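Local coordinates for diguanylate cyclase/phosphodiesterase-domain containing protein (Thermotoga maritima MSB8, PDB 6KHU) that is a putative diguanylate cyclase with a GGDEF-type domain, a family that makes the bacterial second messenger cyclic di-GMP from GTP, at residues F12-L16 and F74-V78; I32-K38 and L126-A131. All coordinates share one frame. Numbering follows the deposited sequence.

Both contacts pack a helix onto the same face of the central sheet. Interaction 1 lays helix 9-26 on strand 73-79. Interaction 2 lays helix 119-130 on the neighbouring strand 30-37. The two strands are antiparallel and bonded backbone to backbone, as between Leu76 and Phe33, and Ala75 CB packs 3.6 Å from Phe34 CE1. Helix 9-26 also leads directly into strand 30-37. Interaction 1 is the more deeply buried and is held by apolar side-chain packing. Interaction 2 is larger, 436 Å² against 261 Å². It starts as apolar core at Ile32 and Phe34 and ends at the surface, where a lysine bonds to the end of the chain.

Interaction 1: F12-L16 and F74-V78; sequences FLRLL and FALFV
Residues 12-16 are one turn of alpha-helix, with Leu16 N bonded to Phe12 O at 2.9 Å. Residues 74-78 are extended beta strand. The two run nearly parallel: their axes cross at 22° and approach to 10.0 Å. Phe12 CA lies 8.3 Å from Ala75 CA, and Leu16 CA lies 7.3 Å from Phe77 CA. Ala75 and Phe77 point toward the helix, while Leu76 points away. Phe12 has chi1 t and reaches the strand, with Phe12 CE2 3.5 Å from Ala75 CB. Phe77 has chi1 p, and Phe77 CD2 meets Phe12 CE1 at 3.6 Å. The two rings are oblique, centroids 5.5 Å apart, planes at 49°. Phe77 CE2 lies 3.6 Å from Leu16 CA, and Phe77 CZ 4.2 Å from Leu15 CB. Leu16, chi1 t and chi2 p, brings CD1 3.7 Å from Phe77 CD2. This is helix-on-sheet packing of the nucleotidyl-cyclase (GGDEF) fold. Strands 65-68 and 30-37 flank strand 73-79, and helix 41-57 covers Phe74 and Leu76 on the other face.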
loop_
_atom_site.group_PDB
_atom_site.type_symbol
_atom_site.label_atom_id
_atom_site.label_comp_id
_atom_site.label_asym_id
_atom_site.label_seq_id
_atom_site.Cartn_x
_atom_site.Cartn_y
_atom_site.Cartn_z
ATOM N N PHE A 12 -6.434 9.507 -1.505
ATOM C CA PHE A 12 -5.748 8.308 -1.976
ATOM C C PHE A 12 -6.641 7.469 -2.884
ATOM O O PHE A 12 -6.217 7.022 -3.961
ATOM C CB PHE A 12 -5.287 7.469 -0.780
ATOM C CG PHE A 12 -4.739 6.127 -1.174
ATOM C CD1 PHE A 12 -3.433 6.004 -1.602
ATOM C CD2 PHE A 12 -5.545 4.994 -1.155
ATOM C CE1 PHE A 12 -2.928 4.771 -1.999
ATOM C CE2 PHE A 12 -5.051 3.761 -1.547
ATOM C CZ PHE A 12 -3.737 3.651 -1.973
ATOM N N LEU A 13 -7.872 7.213 -2.445
ATOM C CA LEU A 13 -8.745 6.325 -3.195
ATOM C C LEU A 13 -9.134 6.933 -4.534
ATOM O O LEU A 13 -9.299 6.202 -5.517
ATOM C CB LEU A 13 -9.989 5.989 -2.367
ATOM C CG LEU A 13 -9.788 4.994 -1.213
ATOM C CD1 LEU A 13 -11.014 4.982 -0.297
ATOM C CD2 LEU A 13 -9.510 3.592 -1.731
ATOM N N ARG A 14 -9.284 8.261 -4.592
ATOM C CA ARG A 14 -9.509 8.921 -5.873
ATOM C C ARG A 14 -8.344 8.685 -6.825
ATOM O O ARG A 14 -8.547 8.327 -7.989
ATOM C CB ARG A 14 -9.735 10.421 -5.669
ATOM C CG ARG A 14 -10.255 11.115 -6.922
ATOM C CD ARG A 14 -10.641 12.572 -6.656
ATOM N NE ARG A 14 -9.464 13.436 -6.578
ATOM C CZ ARG A 14 -9.036 14.004 -5.457
ATOM N NH1 ARG A 14 -9.702 13.799 -4.320
ATOM N NH2 ARG A 14 -7.953 14.778 -5.477
ATOM N N LEU A 15 -7.108 8.877 -6.343
ATOM C CA LEU A 15 -5.937 8.626 -7.179
ATOM C C LEU A 15 -5.868 7.167 -7.610
ATOM O O LEU A 15 -5.452 6.863 -8.740
ATOM C CB LEU A 15 -4.655 9.023 -6.435
ATOM C CG LEU A 15 -4.533 10.524 -6.090
ATOM C CD1 LEU A 15 -3.297 10.809 -5.240
ATOM C CD2 LEU A 15 -4.514 11.402 -7.357
ATOM N N LEU A 16 -6.251 6.251 -6.714
ATOM C CA LEU A 16 -6.266 4.832 -7.049
ATOM C C LEU A 16 -7.293 4.529 -8.137
ATOM O O LEU A 16 -7.020 3.736 -9.044
ATOM C CB LEU A 16 -6.542 3.992 -5.801
ATOM C CG LEU A 16 -6.723 2.481 -6.006
ATOM C CD1 LEU A 16 -5.504 1.838 -6.675
ATOM C CD2 LEU A 16 -7.003 1.814 -4.669
ATOM N N PHE A 74 -2.089 1.709 6.474
ATOM C CA PHE A 74 -1.640 2.410 5.283
ATOM C C PHE A 74 -2.002 1.609 4.042
ATOM O O PHE A 74 -2.102 0.377 4.082
ATOM C CB PHE A 74 -0.128 2.628 5.283
ATOM C CG PHE A 74 0.340 3.696 6.217
ATOM C CD1 PHE A 74 0.291 5.029 5.844
ATOM C CD2 PHE A 74 0.866 3.363 7.461
ATOM C CE1 PHE A 74 0.751 6.026 6.709
ATOM C CE2 PHE A 74 1.329 4.351 8.333
ATOM C CZ PHE A 74 1.268 5.683 7.954
ATOM N N ALA A 75 -2.165 2.318 2.932
ATOM C CA ALA A 75 -2.270 1.686 1.631
ATOM C C ALA A 75 -1.220 2.273 0.698
ATOM O O ALA A 75 -0.720 3.385 0.900
ATOM C CB ALA A 75 -3.679 1.841 1.042
ATOM N N LEU A 76 -0.877 1.490 -0.321
ATOM C CA LEU A 76 0.116 1.853 -1.316
ATOM C C LEU A 76 -0.295 1.218 -2.632
ATOM O O LEU A 76 -0.727 0.057 -2.655
ATOM C CB LEU A 76 1.516 1.363 -0.919
ATOM C CG LEU A 76 2.600 1.260 -1.994
ATOM C CD1 LEU A 76 3.202 2.647 -2.298
ATOM C CD2 LEU A 76 3.703 0.282 -1.553
ATOM N N PHE A 77 -0.163 1.965 -3.722
ATOM C CA PHE A 77 -0.192 1.312 -5.022
ATOM C C PHE A 77 1.029 1.712 -5.832
ATOM O O PHE A 77 1.503 2.846 -5.737
ATOM C CB PHE A 77 -1.513 1.575 -5.793
ATOM C CG PHE A 77 -1.753 3.011 -6.212
ATOM C CD1 PHE A 77 -1.197 3.516 -7.382
ATOM C CD2 PHE A 77 -2.609 3.824 -5.473
ATOM C CE1 PHE A 77 -1.451 4.810 -7.785
ATOM C CE2 PHE A 77 -2.875 5.133 -5.873
ATOM C CZ PHE A 77 -2.294 5.626 -7.030
ATOM N N VAL A 78 1.542 0.752 -6.605
ATOM C CA VAL A 78 2.767 0.885 -7.382
ATOM C C VAL A 78 2.457 0.445 -8.816
ATOM O O VAL A 78 2.074 -0.709 -9.052
ATOM C CB VAL A 78 3.924 0.058 -6.782
ATOM C CG1 VAL A 78 4.357 0.638 -5.436
ATOM C CG2 VAL A 78 3.511 -1.388 -6.566
#

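Interaction 2: I32-K38 and L126-A131; sequences IFFVKTK and LEKAVA
Strand 32-37 is extended, and Lys38 follows it as loop. Residues 126-130 are the last turn of helix 119-130, and Ala131 ends the chain. Strand and helix axes approach to 8.5 Å and cross at -36°, running roughly the same way. Phe34 CA lies 6.5 Å from Leu126 CA, and Lys36 CA lies 5.9 Å from Val130 CA. Side chains alternate: Ile32, Phe34 and Lys36 point toward the helix, Phe33, Val35 and Thr37 away.

The apolar contacts centre on Leu126 and Val130, one helical turn apart. Leu126 CB sits over a face of the Phe34 ring in a CH-pi contact, 3.7 Å from the centroid and 9° off the normal. Leu126 CD1 reaches Ile32 CG2 at 3.5 Å. Val130 CG1 packs 4.0 Å from Phe34 CB, and Val130 CB lies 3.9 Å from Lys36 CB. The all-t Lys36 side chain lies against the helix end, with Lys36 CD 3.3 Å from Val130 O. Phe34 has chi1 -89° and chi2 38°, and its ring also meets Tyr69.

Here the C-terminal helix covers one face of the sheet in the nucleotidyl-cyclase (GGDEF) fold. Helix 41-57 packs on Val35 and Thr37 from the other face. Strand 105-112 pairs with strand 30-37 and also touches Leu126 and Val130.

The polar contacts lie at the helix end. Lys38 is m at chi1 and extended beyond. Lys38 NZ donates to Val130 O and to Ala131 O, both at 2.9 Å, and also bonds Ser106 OG. Earlier in the helix, Glu127 OE2 bonds the hydroxyl of Tyr69.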
loop_
_atom_site.group_PDB
_atom_site.type_symbol
_atom_site.label_atom_id
_atom_site.label_comp_id
_atom_site.label_asym_id
_atom_site.label_seq_id
_atom_site.Cartn_x
_atom_site.Cartn_y
_atom_site.Cartn_z
ATOM N N ILE A 32 -1.650 -3.158 -5.320
ATOM C CA ILE A 32 -2.072 -2.454 -4.114
ATOM C C ILE A 32 -1.562 -3.229 -2.906
ATOM O O ILE A 32 -1.749 -4.448 -2.821
ATOM C CB ILE A 32 -3.605 -2.319 -4.044
ATOM C CG1 ILE A 32 -4.146 -1.603 -5.286
ATOM C CG2 ILE A 32 -4.018 -1.583 -2.778
ATOM C CD1 ILE A 32 -5.659 -1.642 -5.401
ATOM N N PHE A 33 -0.934 -2.528 -1.967
ATOM C CA PHE A 33 -0.487 -3.120 -0.715
ATOM C C PHE A 33 -1.230 -2.451 0.431
ATOM O O PHE A 33 -1.398 -1.224 0.432
ATOM C CB PHE A 33 1.048 -2.957 -0.493
ATOM C CG PHE A 33 1.913 -3.596 -1.554
ATOM C CD1 PHE A 33 2.123 -2.967 -2.768
ATOM C CD2 PHE A 33 2.554 -4.799 -1.312
ATOM C CE1 PHE A 33 2.924 -3.531 -3.733
ATOM C CE2 PHE A 33 3.355 -5.376 -2.285
ATOM C CZ PHE A 33 3.534 -4.740 -3.502
ATOM N N PHE A 34 -1.667 -3.256 1.408
ATOM C CA PHE A 34 -2.192 -2.766 2.682
ATOM C C PHE A 34 -1.271 -3.197 3.818
ATOM O O PHE A 34 -0.851 -4.360 3.874
ATOM C CB PHE A 34 -3.597 -3.328 2.967
ATOM C CG PHE A 34 -4.724 -2.506 2.415
ATOM C CD1 PHE A 34 -4.616 -1.883 1.180
ATOM C CD2 PHE A 34 -5.917 -2.381 3.136
ATOM C CE1 PHE A 34 -5.677 -1.130 0.663
ATOM C CE2 PHE A 34 -6.982 -1.642 2.634
ATOM C CZ PHE A 34 -6.865 -1.011 1.391
ATOM N N VAL A 35 -0.981 -2.275 4.741
ATOM C CA VAL A 35 -0.237 -2.585 5.962
ATOM C C VAL A 35 -1.028 -2.048 7.153
ATOM O O VAL A 35 -1.277 -0.842 7.245
ATOM C CB VAL A 35 1.185 -1.992 5.946
ATOM C CG1 VAL A 35 1.898 -2.279 7.271
ATOM C CG2 VAL A 35 1.991 -2.557 4.782
ATOM N N LYS A 36 -1.438 -2.937 8.052
ATOM C CA LYS A 36 -2.116 -2.542 9.279
ATOM C C LYS A 36 -1.176 -2.749 10.459
ATOM O O LYS A 36 -0.633 -3.844 10.634
ATOM C CB LYS A 36 -3.407 -3.339 9.491
ATOM C CG LYS A 36 -4.102 -3.001 10.813
ATOM C CD LYS A 36 -5.541 -3.502 10.859
ATOM C CE LYS A 36 -6.127 -3.283 12.249
ATOM N NZ LYS A 36 -7.542 -3.732 12.366
ATOM N N THR A 37 -0.977 -1.697 11.252
ATOM C CA THR A 37 -0.166 -1.785 12.459
ATOM C C THR A 37 -1.031 -2.225 13.624
ATOM O O THR A 37 -2.154 -1.733 13.803
ATOM C CB THR A 37 0.489 -0.448 12.804
ATOM O OG1 THR A 37 -0.521 0.563 12.935
ATOM C CG2 THR A 37 1.453 -0.048 11.729
ATOM N N LYS A 38 -0.498 -3.140 14.419
ATOM C CA LYS A 38 -1.217 -3.709 15.553
ATOM C C LYS A 38 -0.330 -3.576 16.793
ATOM O O LYS A 38 0.155 -4.564 17.342
ATOM C CB LYS A 38 -1.615 -5.166 15.268
ATOM C CG LYS A 38 -2.656 -5.289 14.152
ATOM C CD LYS A 38 -2.804 -6.701 13.621
ATOM C CE LYS A 38 -4.034 -6.784 12.715
ATOM N NZ LYS A 38 -4.066 -8.027 11.874
ATOM N N LEU A 126 -8.714 -6.659 0.715
ATOM C CA LEU A 126 -7.492 -6.235 1.397
ATOM C C LEU A 126 -7.778 -5.869 2.846
ATOM O O LEU A 126 -7.016 -6.244 3.744
ATOM C CB LEU A 126 -6.852 -5.060 0.657
ATOM C CG LEU A 126 -6.033 -5.457 -0.566
ATOM C CD1 LEU A 126 -5.944 -4.303 -1.562
ATOM C CD2 LEU A 126 -4.637 -5.966 -0.164
ATOM N N GLU A 127 -8.874 -5.135 3.083
ATOM C CA GLU A 127 -9.341 -4.844 4.440
ATOM C C GLU A 127 -9.442 -6.110 5.290
ATOM O O GLU A 127 -8.898 -6.178 6.401
ATOM C CB GLU A 127 -10.710 -4.155 4.384
ATOM C CG GLU A 127 -10.659 -2.699 3.992
ATOM C CD GLU A 127 -12.035 -2.049 3.936
ATOM O OE1 GLU A 127 -13.049 -2.739 4.196
ATOM O OE2 GLU A 127 -12.099 -0.844 3.622
ATOM N N LYS A 128 -10.163 -7.117 4.789
ATOM C CA LYS A 128 -10.319 -8.364 5.538
ATOM C C LYS A 128 -8.977 -9.016 5.810
ATOM O O LYS A 128 -8.757 -9.563 6.900
ATOM C CB LYS A 128 -11.222 -9.362 4.797
ATOM C CG LYS A 128 -12.558 -8.860 4.256
ATOM C CD LYS A 128 -13.218 -7.799 5.128
ATOM C CE LYS A 128 -13.829 -6.702 4.248
ATOM N NZ LYS A 128 -14.122 -5.436 4.975
ATOM N N ALA A 129 -8.064 -8.976 4.827
ATOM C CA ALA A 129 -6.822 -9.737 4.949
ATOM C C ALA A 129 -5.891 -9.193 6.041
ATOM O O ALA A 129 -5.081 -9.949 6.593
ATOM C CB ALA A 129 -6.100 -9.761 3.608
ATOM N N VAL A 130 -5.973 -7.901 6.359
ATOM C CA VAL A 130 -5.091 -7.291 7.354
ATOM C C VAL A 130 -5.810 -6.991 8.653
ATOM O O VAL A 130 -5.162 -6.539 9.614
ATOM C CB VAL A 130 -4.419 -6.008 6.813
ATOM C CG1 VAL A 130 -3.548 -6.316 5.596
ATOM C CG2 VAL A 130 -5.461 -4.951 6.473
ATOM N N ALA A 131 -7.118 -7.241 8.726
ATOM C CA ALA A 131 -7.957 -6.780 9.834
ATOM C C ALA A 131 -7.453 -7.265 11.198
ATOM O O ALA A 131 -6.911 -8.370 11.308
ATOM C CB ALA A 131 -9.409 -7.227 9.613
#